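Local coordinates for protein BCAM1869 (Burkholderia cenocepacia, PDB 4O2H) that probably acts as a regulator of quorum-sensing gene expression, as an RsaM homolog with a novel fold that associates with a second copy of itself, at residues S43-A46 and E47-N51; L126-P129 and A130-S134; S134-L137 and G138-D141. All coordinates share one frame; numbering follows the deposited sequence.

Contact 1 of 3, residues S43-A46 and E47-N51; sequences SLLA and ELRDN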
ATOM      1  N   SER A  43      12.781   5.777  -1.326  1.00 47.24           N
ATOM      2  CA  SER A  43      13.345   5.655   0.013  1.00 48.82           C
ATOM      3  C   SER A  43      13.674   4.175   0.322  1.00 50.83           C
ATOM      4  O   SER A  43      14.739   3.905   0.852  1.00 53.54           O
ATOM      5  CB  SER A  43      12.384   6.226   1.044  1.00 55.30           C
ATOM      6  OG  SER A  43      12.832   5.913   2.353  1.00 72.47           O
ATOM      7  N   LEU A  44      12.802   3.235  -0.052  1.00 43.98           N
ATOM      8  CA  LEU A  44      13.053   1.804   0.087  1.00 42.99           C
ATOM      9  C   LEU A  44      14.220   1.379  -0.819  1.00 47.93           C
ATOM     10  O   LEU A  44      15.103   0.642  -0.363  1.00 46.89           O
ATOM     11  CB  LEU A  44      11.799   0.984  -0.238  1.00 40.95           C
ATOM     12  CG  LEU A  44      11.955  -0.573  -0.273  1.00 43.76           C
ATOM     13  CD1 LEU A  44      12.375  -1.128   1.082  1.00 43.21           C
ATOM     14  CD2 LEU A  44      10.670  -1.234  -0.729  1.00 42.59           C
ATOM     15  N   LEU A  45      14.235   1.885  -2.080  1.00 44.66           N
ATOM     16  CA  LEU A  45      15.255   1.588  -3.077  1.00 45.38           C
ATOM     17  C   LEU A  45      16.667   1.970  -2.549  1.00 51.87           C
ATOM     18  O   LEU A  45      17.600   1.170  -2.668  1.00 50.26           O
ATOM     19  CB  LEU A  45      14.949   2.293  -4.435  1.00 45.12           C
ATOM     20  CG  LEU A  45      16.065   2.140  -5.514  1.00 50.03           C
ATOM     21  CD1 LEU A  45      16.240   0.663  -5.944  1.00 48.27           C
ATOM     22  CD2 LEU A  45      15.815   3.007  -6.728  1.00 47.37           C
ATOM     23  N   ALA A  46      16.800   3.168  -1.954  1.00 50.25           N
ATOM     24  CA  ALA A  46      18.080   3.596  -1.384  1.00 52.63           C
ATOM     25  C   ALA A  46      18.428   2.710  -0.192  1.00 58.14           C
ATOM     26  O   ALA A  46      19.595   2.356  -0.004  1.00 59.31           O
ATOM     27  CB  ALA A  46      18.027   5.066  -0.957  1.00 54.31           C
ATOM     28  N   GLU A  47      17.406   2.362   0.598  1.00 52.05           N
ATOM     29  CA  GLU A  47      17.517   1.553   1.789  1.00 54.41           C
ATOM     30  C   GLU A  47      18.101   0.161   1.454  1.00 58.32           C
ATOM     31  O   GLU A  47      19.050  -0.258   2.110  1.00 59.37           O
ATOM     32  CB  GLU A  47      16.139   1.461   2.434  1.00 56.80           C
ATOM     33  CG  GLU A  47      16.087   0.851   3.822  1.00 76.38           C
ATOM     34  CD  GLU A  47      14.661   0.779   4.333  1.00100.21           C
ATOM     35  OE1 GLU A  47      14.095   1.841   4.684  1.00 96.78           O
ATOM     36  OE2 GLU A  47      14.094  -0.337   4.340  1.00 93.78           O
ATOM     37  N   LEU A  48      17.567  -0.525   0.417  1.00 53.31           N
ATOM     38  CA  LEU A  48      18.026  -1.839  -0.054  1.00 51.19           C
ATOM     39  C   LEU A  48      19.463  -1.754  -0.592  1.00 56.72           C
ATOM     40  O   LEU A  48      20.284  -2.628  -0.292  1.00 56.17           O
ATOM     41  CB  LEU A  48      17.093  -2.370  -1.154  1.00 49.67           C
ATOM     42  CG  LEU A  48      15.655  -2.776  -0.778  1.00 52.17           C
ATOM     43  CD1 LEU A  48      14.816  -2.882  -1.986  1.00 50.76           C
ATOM     44  CD2 LEU A  48      15.599  -4.125  -0.078  1.00 52.08           C
ATOM     45  N   ARG A  49      19.764  -0.695  -1.380  1.00 53.41           N
ATOM     46  CA  ARG A  49      21.083  -0.471  -1.966  1.00 55.26           C
ATOM     47  C   ARG A  49      22.141  -0.271  -0.882  1.00 62.21           C
ATOM     48  O   ARG A  49      23.280  -0.661  -1.076  1.00 62.16           O
ATOM     49  CB  ARG A  49      21.065   0.736  -2.910  1.00 56.31           C
ATOM     50  CG  ARG A  49      20.589   0.387  -4.315  1.00 59.19           C
ATOM     51  CD  ARG A  49      20.381   1.648  -5.115  1.00 58.07           C
ATOM     52  NE  ARG A  49      19.874   1.373  -6.456  1.00 65.08           N
ATOM     53  CZ  ARG A  49      19.411   2.307  -7.282  1.00 78.71           C
ATOM     54  NH1 ARG A  49      19.373   3.580  -6.901  1.00 69.27           N
ATOM     55  NH2 ARG A  49      18.970   1.975  -8.490  1.00 61.51           N
ATOM     56  N   ASP A  50      21.736   0.282   0.266  1.00 61.77           N
ATOM     57  CA  ASP A  50      22.546   0.530   1.458  1.00 63.43           C
ATOM     58  C   ASP A  50      22.868  -0.777   2.187  1.00 68.18           C
ATOM     59  O   ASP A  50      23.849  -0.854   2.938  1.00 68.83           O
ATOM     60  CB  ASP A  50      21.780   1.453   2.399  1.00 65.52           C
ATOM     61  CG  ASP A  50      22.636   2.545   2.969  1.00 86.59           C
ATOM     62  OD1 ASP A  50      22.545   3.689   2.468  1.00 89.83           O
ATOM     63  OD2 ASP A  50      23.404   2.261   3.919  1.00 96.31           O
ATOM     64  N   ASN A  51      22.023  -1.793   1.967  1.00 62.74           N
ATOM     65  CA  ASN A  51      22.160  -3.121   2.555  1.00 62.69           C
ATOM     66  C   ASN A  51      22.670  -4.114   1.501  1.00 63.98           C
ATOM     67  O   ASN A  51      22.330  -5.286   1.561  1.00 64.05           O
ATOM     68  CB  ASN A  51      20.817  -3.580   3.180  1.00 62.73           C
ATOM     69  CG  ASN A  51      20.282  -2.616   4.207  1.00 93.20           C
ATOM     70  OD1 ASN A  51      21.037  -1.882   4.863  1.00 93.32           O
ATOM     71  ND2 ASN A  51      18.966  -2.581   4.359  1.00 85.06           N
TER
HETATM   72  O   HOH W   1      21.728   3.991  -0.600  1.00 58.55           O
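Leu45 lies under the guanidinium group of Arg49, one helical turn further on: its CD2 methyl sits over one face of the flat group, offset toward the rim, 3.6 Å from Arg49 NH1. The arginine chain, extended from CG to NE, crosses the leucine at an angle; its methylenes pass Leu45 O and the guanidinium end lies on the Leu45 methyls, while NE gives its hydrogen bond to the carbonyl of Ala55. Next to this pair, CG of Leu44 meets CD1 of Leu48 at 4.1 Å. With CG anti to the backbone N (chi1 174°), Leu44 turns toward the following turn, and its CD1 comes to 3.8 Å from Glu47 OE2, where the helix side meets solvent.

Behind the side chains runs the i to i+4 ladder that sets this spacing. Leu48 N reaches Leu44 O at 2.8 Å, with an N-H...O angle of 160°, and Arg49 N reaches Leu45 O at 3.1 Å. Near the end of the helix a water donates to both Ala46 O and Asp50 OD1. Leu44, Leu45 and Leu48 also pack on Ala58, whose small side chain lets the leucines come close; the whole is an amphipathic alpha-helix laid against the antiparallel sheet.

Contact 2 of 3, residues L126-P129 and A130-S134; sequences LDWP and AAVAS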
ATOM      1  N   LEU A 126       0.508 -16.808  -9.438  1.00 44.28           N
ATOM      2  CA  LEU A 126      -0.350 -15.814 -10.106  1.00 42.55           C
ATOM      3  C   LEU A 126       0.470 -14.882 -10.996  1.00 48.04           C
ATOM      4  O   LEU A 126      -0.097 -13.968 -11.597  1.00 49.46           O
ATOM      5  CB  LEU A 126      -1.199 -15.004  -9.094  1.00 41.10           C
ATOM      6  CG  LEU A 126      -2.313 -15.815  -8.384  1.00 45.20           C
ATOM      7  CD1 LEU A 126      -2.934 -15.020  -7.263  1.00 45.42           C
ATOM      8  CD2 LEU A 126      -3.414 -16.278  -9.373  1.00 44.12           C
ATOM      9  N   ASP A 127       1.803 -15.122 -11.107  1.00 46.29           N
ATOM     10  CA  ASP A 127       2.726 -14.322 -11.927  1.00 45.88           C
ATOM     11  C   ASP A 127       2.575 -12.841 -11.545  1.00 49.14           C
ATOM     12  O   ASP A 127       2.430 -11.962 -12.404  1.00 48.50           O
ATOM     13  CB  ASP A 127       2.510 -14.557 -13.456  1.00 48.38           C
ATOM     14  CG  ASP A 127       3.619 -14.001 -14.368  1.00 63.83           C
ATOM     15  OD1 ASP A 127       4.779 -13.862 -13.895  1.00 61.79           O
ATOM     16  OD2 ASP A 127       3.336 -13.747 -15.564  1.00 75.14           O
ATOM     17  N   TRP A 128       2.627 -12.578 -10.217  1.00 44.25           N
ATOM     18  CA  TRP A 128       2.509 -11.237  -9.703  1.00 43.17           C
ATOM     19  C   TRP A 128       3.491 -10.257 -10.396  1.00 47.38           C
ATOM     20  O   TRP A 128       3.064  -9.131 -10.625  1.00 48.43           O
ATOM     21  CB  TRP A 128       2.641 -11.200  -8.183  1.00 40.64           C
ATOM     22  CG  TRP A 128       4.017 -11.411  -7.638  1.00 40.75           C
ATOM     23  CD1 TRP A 128       4.524 -12.564  -7.120  1.00 43.00           C
ATOM     24  CD2 TRP A 128       5.038 -10.417  -7.483  1.00 40.86           C
ATOM     25  NE1 TRP A 128       5.817 -12.372  -6.712  1.00 41.87           N
ATOM     26  CE2 TRP A 128       6.157 -11.056  -6.901  1.00 43.72           C
ATOM     27  CE3 TRP A 128       5.140  -9.053  -7.835  1.00 42.72           C
ATOM     28  CZ2 TRP A 128       7.354 -10.379  -6.638  1.00 42.14           C
ATOM     29  CZ3 TRP A 128       6.325  -8.381  -7.572  1.00 43.60           C
ATOM     30  CH2 TRP A 128       7.415  -9.044  -6.980  1.00 43.80           C
ATOM     31  N   PRO A 129       4.756 -10.592 -10.774  1.00 43.30           N
ATOM     32  CA  PRO A 129       5.600  -9.567 -11.434  1.00 42.63           C
ATOM     33  C   PRO A 129       5.011  -8.989 -12.722  1.00 43.38           C
ATOM     34  O   PRO A 129       5.279  -7.829 -13.016  1.00 42.09           O
ATOM     35  CB  PRO A 129       6.888 -10.324 -11.756  1.00 43.96           C
ATOM     36  CG  PRO A 129       6.930 -11.415 -10.748  1.00 49.05           C
ATOM     37  CD  PRO A 129       5.507 -11.862 -10.645  1.00 44.99           C
ATOM     38  N   ALA A 130       4.261  -9.788 -13.499  1.00 40.26           N
ATOM     39  CA  ALA A 130       3.686  -9.295 -14.771  1.00 41.15           C
ATOM     40  C   ALA A 130       2.711  -8.117 -14.516  1.00 47.52           C
ATOM     41  O   ALA A 130       2.834  -7.082 -15.166  1.00 48.16           O
ATOM     42  CB  ALA A 130       2.990 -10.427 -15.530  1.00 41.11           C
ATOM     43  N   ALA A 131       1.810  -8.240 -13.517  1.00 44.00           N
ATOM     44  CA  ALA A 131       0.855  -7.158 -13.240  1.00 43.28           C
ATOM     45  C   ALA A 131       1.499  -5.939 -12.545  1.00 45.32           C
ATOM     46  O   ALA A 131       1.071  -4.812 -12.778  1.00 44.66           O
ATOM     47  CB  ALA A 131      -0.319  -7.673 -12.435  1.00 43.88           C
ATOM     48  N   VAL A 132       2.535  -6.140 -11.740  1.00 42.56           N
ATOM     49  CA  VAL A 132       3.250  -5.024 -11.117  1.00 42.35           C
ATOM     50  C   VAL A 132       3.954  -4.179 -12.200  1.00 47.21           C
ATOM     51  O   VAL A 132       3.735  -2.963 -12.255  1.00 48.23           O
ATOM     52  CB  VAL A 132       4.231  -5.522 -10.030  1.00 44.75           C
ATOM     53  CG1 VAL A 132       5.234  -4.444  -9.589  1.00 42.92           C
ATOM     54  CG2 VAL A 132       3.455  -6.087  -8.842  1.00 43.34           C
ATOM     55  N   ALA A 133       4.723  -4.817 -13.094  1.00 44.55           N
ATOM     56  CA  ALA A 133       5.461  -4.094 -14.155  1.00 43.89           C
ATOM     57  C   ALA A 133       4.492  -3.361 -15.070  1.00 48.13           C
ATOM     58  O   ALA A 133       4.714  -2.204 -15.414  1.00 47.14           O
ATOM     59  CB  ALA A 133       6.319  -5.057 -14.949  1.00 44.21           C
ATOM     60  N   SER A 134       3.382  -4.013 -15.389  1.00 46.66           N
ATOM     61  CA  SER A 134       2.314  -3.464 -16.217  1.00 48.48           C
ATOM     62  C   SER A 134       1.758  -2.180 -15.602  1.00 51.88           C
ATOM     63  O   SER A 134       1.655  -1.171 -16.301  1.00 53.09           O
ATOM     64  CB  SER A 134       1.197  -4.497 -16.379  1.00 52.01           C
ATOM     65  OG  SER A 134       0.225  -4.045 -17.306  1.00 59.25           O
TER
HETATM   66  O   HOH W   2       0.005 -11.023 -13.175  1.00 50.98           O
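Ala130 packs its methyl against Asp127 where the chain turns into helix 128-138. Just before, Asp127 has the positive phi (53°) of a Schellman motif, which ends helix 112-125, so one short link closes one helix and leads into the next. The Asp127 side chain lies alongside Ala130, with OD2 3.3 Å from Ala130 CB; the small methyl lets the carboxylate lie close by, a plain van der Waals contact. Their backbones are joined as well: Ala130 N donates to Asp127 O at 3.0 Å, reaching the oxygen from above the carbonyl plane, and a water gives that same oxygen a second hydrogen bond.

Pro129 stands in the first turn, where its lack of an N-H costs no helical hydrogen bond and its ring restricts phi to a helical value. Its CD lies 3.4 Å above one face of the Trp128 ring, toward the rim, and Pro129 O accepts the usual helical bond from Ala133 N at 3.1 Å. Pro129 and Ala133 both rest on Phe89 of the sheet.

Trp128 carries the buried side. With CG set between its own N and carbonyl carbon (chi1 73°), the indole turns into the core, where it meets Trp78 edge-to-face and also touches Trp63 and Trp80. Val132, beta-branched and compact, fills the place beside the indole, and the two side chains point the same way. Its CG2 meets the ring edge in plane, 3.6 Å from Trp128 CE3.

Contact 3 of 3, residues S134-L137 and G138-D141; sequences SALL and GHND
From Ser134 onward the backbone completes the last turn of helix 128-138 with two i to i+4 bonds, Gly138 N donating to Ser134 O at 3.1 Å and His139 N to Ala135 O at 3.2 Å. The second of these carbonyls does more than accept that bond: Ala135 O stands 3.4 Å above the plane of the His139 imidazole, over its centre, so the oxygen faces the ring, with the C=O bond itself slanted to it. His139 CG, anti to its own carbonyl carbon (chi1 -68°), folds the ring back along the helix. NE2 is hydrogen-bonded to Ser38 O on strand 34-40, and the ring stacks with Tyr73 of the second subunit. A flat group with polar edges suits this place, between a helix end, strand 34-40 and a partner chain.

The helix ends here, in a type I beta turn from Gly138 to Asp141: Leu137 O accepts from Asn140 N at 3.3 Å, three residues on rather than four, and the donor lies well above the carbonyl plane. Asn140 also curls its short amide back, ND2 adding a weak second bond to Leu137 O at 3.5 Å, near the helix end. Across the turn, Asp141 N bonds weakly to Gly138 O. Leu136 faces Leu40, and Ala135, with no more than a methyl, packs on His35 and Ser38.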
ATOM      1  N   SER A 134       3.382  -4.013 -15.389  1.00 46.66           N
ATOM      2  CA  SER A 134       2.314  -3.464 -16.217  1.00 48.48           C
ATOM      3  C   SER A 134       1.758  -2.180 -15.602  1.00 51.88           C
ATOM      4  O   SER A 134       1.655  -1.171 -16.301  1.00 53.09           O
ATOM      5  CB  SER A 134       1.197  -4.497 -16.379  1.00 52.01           C
ATOM      6  OG  SER A 134       0.225  -4.045 -17.306  1.00 59.25           O
ATOM      7  N   ALA A 135       1.447  -2.202 -14.286  1.00 46.07           N
ATOM      8  CA  ALA A 135       0.900  -1.027 -13.605  1.00 45.11           C
ATOM      9  C   ALA A 135       1.926   0.098 -13.576  1.00 49.83           C
ATOM     10  O   ALA A 135       1.564   1.256 -13.731  1.00 49.95           O
ATOM     11  CB  ALA A 135       0.475  -1.385 -12.192  1.00 44.17           C
ATOM     12  N   LEU A 136       3.201  -0.250 -13.336  1.00 45.75           N
ATOM     13  CA  LEU A 136       4.310   0.709 -13.285  1.00 45.88           C
ATOM     14  C   LEU A 136       4.462   1.452 -14.603  1.00 53.13           C
ATOM     15  O   LEU A 136       4.806   2.637 -14.594  1.00 55.40           O
ATOM     16  CB  LEU A 136       5.627   0.002 -12.941  1.00 44.88           C
ATOM     17  CG  LEU A 136       5.757  -0.573 -11.535  1.00 47.58           C
ATOM     18  CD1 LEU A 136       7.131  -1.104 -11.350  1.00 46.08           C
ATOM     19  CD2 LEU A 136       5.428   0.469 -10.434  1.00 47.69           C
ATOM     20  N   LEU A 137       4.186   0.768 -15.726  1.00 49.91           N
ATOM     21  CA  LEU A 137       4.219   1.382 -17.047  1.00 51.94           C
ATOM     22  C   LEU A 137       3.006   2.297 -17.235  1.00 62.24           C
ATOM     23  O   LEU A 137       3.177   3.391 -17.764  1.00 64.31           O
ATOM     24  CB  LEU A 137       4.313   0.335 -18.156  1.00 51.65           C
ATOM     25  CG  LEU A 137       5.672  -0.388 -18.234  1.00 55.43           C
ATOM     26  CD1 LEU A 137       5.531  -1.770 -18.888  1.00 54.96           C
ATOM     27  CD2 LEU A 137       6.685   0.456 -18.930  1.00 57.56           C
ATOM     28  N   GLY A 138       1.845   1.898 -16.706  1.00 61.17           N
ATOM     29  CA  GLY A 138       0.600   2.663 -16.766  1.00 62.15           C
ATOM     30  C   GLY A 138       0.640   4.033 -16.112  1.00 70.21           C
ATOM     31  O   GLY A 138      -0.064   4.952 -16.552  1.00 70.77           O
ATOM     32  N   HIS A 139       1.470   4.183 -15.059  1.00 68.31           N
ATOM     33  CA  HIS A 139       1.642   5.420 -14.288  1.00 69.16           C
ATOM     34  C   HIS A 139       2.342   6.541 -15.056  1.00 75.37           C
ATOM     35  O   HIS A 139       2.125   7.706 -14.747  1.00 74.46           O
ATOM     36  CB  HIS A 139       2.434   5.130 -13.014  1.00 70.16           C
ATOM     37  CG  HIS A 139       1.676   4.287 -12.047  1.00 73.79           C
ATOM     38  ND1 HIS A 139       0.288   4.323 -11.993  1.00 75.64           N
ATOM     39  CD2 HIS A 139       2.131   3.420 -11.116  1.00 75.46           C
ATOM     40  CE1 HIS A 139      -0.051   3.480 -11.037  1.00 75.04           C
ATOM     41  NE2 HIS A 139       1.020   2.912 -10.479  1.00 75.40           N
ATOM     42  N   ASN A 140       3.184   6.194 -16.042  1.00 74.84           N
ATOM     43  CA  ASN A 140       3.931   7.168 -16.838  1.00 75.78           C
ATOM     44  C   ASN A 140       3.047   7.865 -17.900  1.00 80.28           C
ATOM     45  O   ASN A 140       3.518   8.787 -18.575  1.00 79.27           O
ATOM     46  CB  ASN A 140       5.133   6.482 -17.480  1.00 76.82           C
ATOM     47  CG  ASN A 140       6.089   5.948 -16.442  1.00102.42           C
ATOM     48  OD1 ASN A 140       6.890   6.690 -15.863  1.00101.13           O
ATOM     49  ND2 ASN A 140       5.955   4.674 -16.109  1.00 93.57           N
ATOM     50  N   ASP A 141       1.755   7.455 -17.991  1.00 77.00           N
ATOM     51  CA  ASP A 141       0.760   7.952 -18.939  1.00 96.51           C
ATOM     52  C   ASP A 141      -0.083   9.077 -18.356  1.00104.38           C
ATOM     53  O   ASP A 141      -0.492   9.969 -19.102  1.00 74.80           O
ATOM     54  CB  ASP A 141      -0.146   6.799 -19.400  1.00 98.14           C
ATOM     55  CG  ASP A 141       0.604   5.688 -20.113  1.00106.64           C
ATOM     56  OD1 ASP A 141       1.312   5.989 -21.105  1.00108.23           O
ATOM     57  OD2 ASP A 141       0.471   4.519 -19.697  1.00110.36           O
TER

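Contacts 2 and 3 are successive portions of helix 128-138, sharing Ser134, with centres about 12 Å apart; contact 1 belongs to helix 42-50, its centre about 22 Å from each, and its nearest atoms remain about 11 Å from theirs. Contact 2 lies closest to the chain's centre and is aromatic and apolar on its inner side. Contact 3 is a surface contact without a buried residue, where amide and imidazole groups meet backbone carbonyls. Contact 1, about as far out as contact 3, is still partly buried like contact 2, with Leu44 and Leu48 inward and charged groups outward. All three reach the antiparallel sheet, while 1 and 3 also touch the second subunit, through Ser43 and His139.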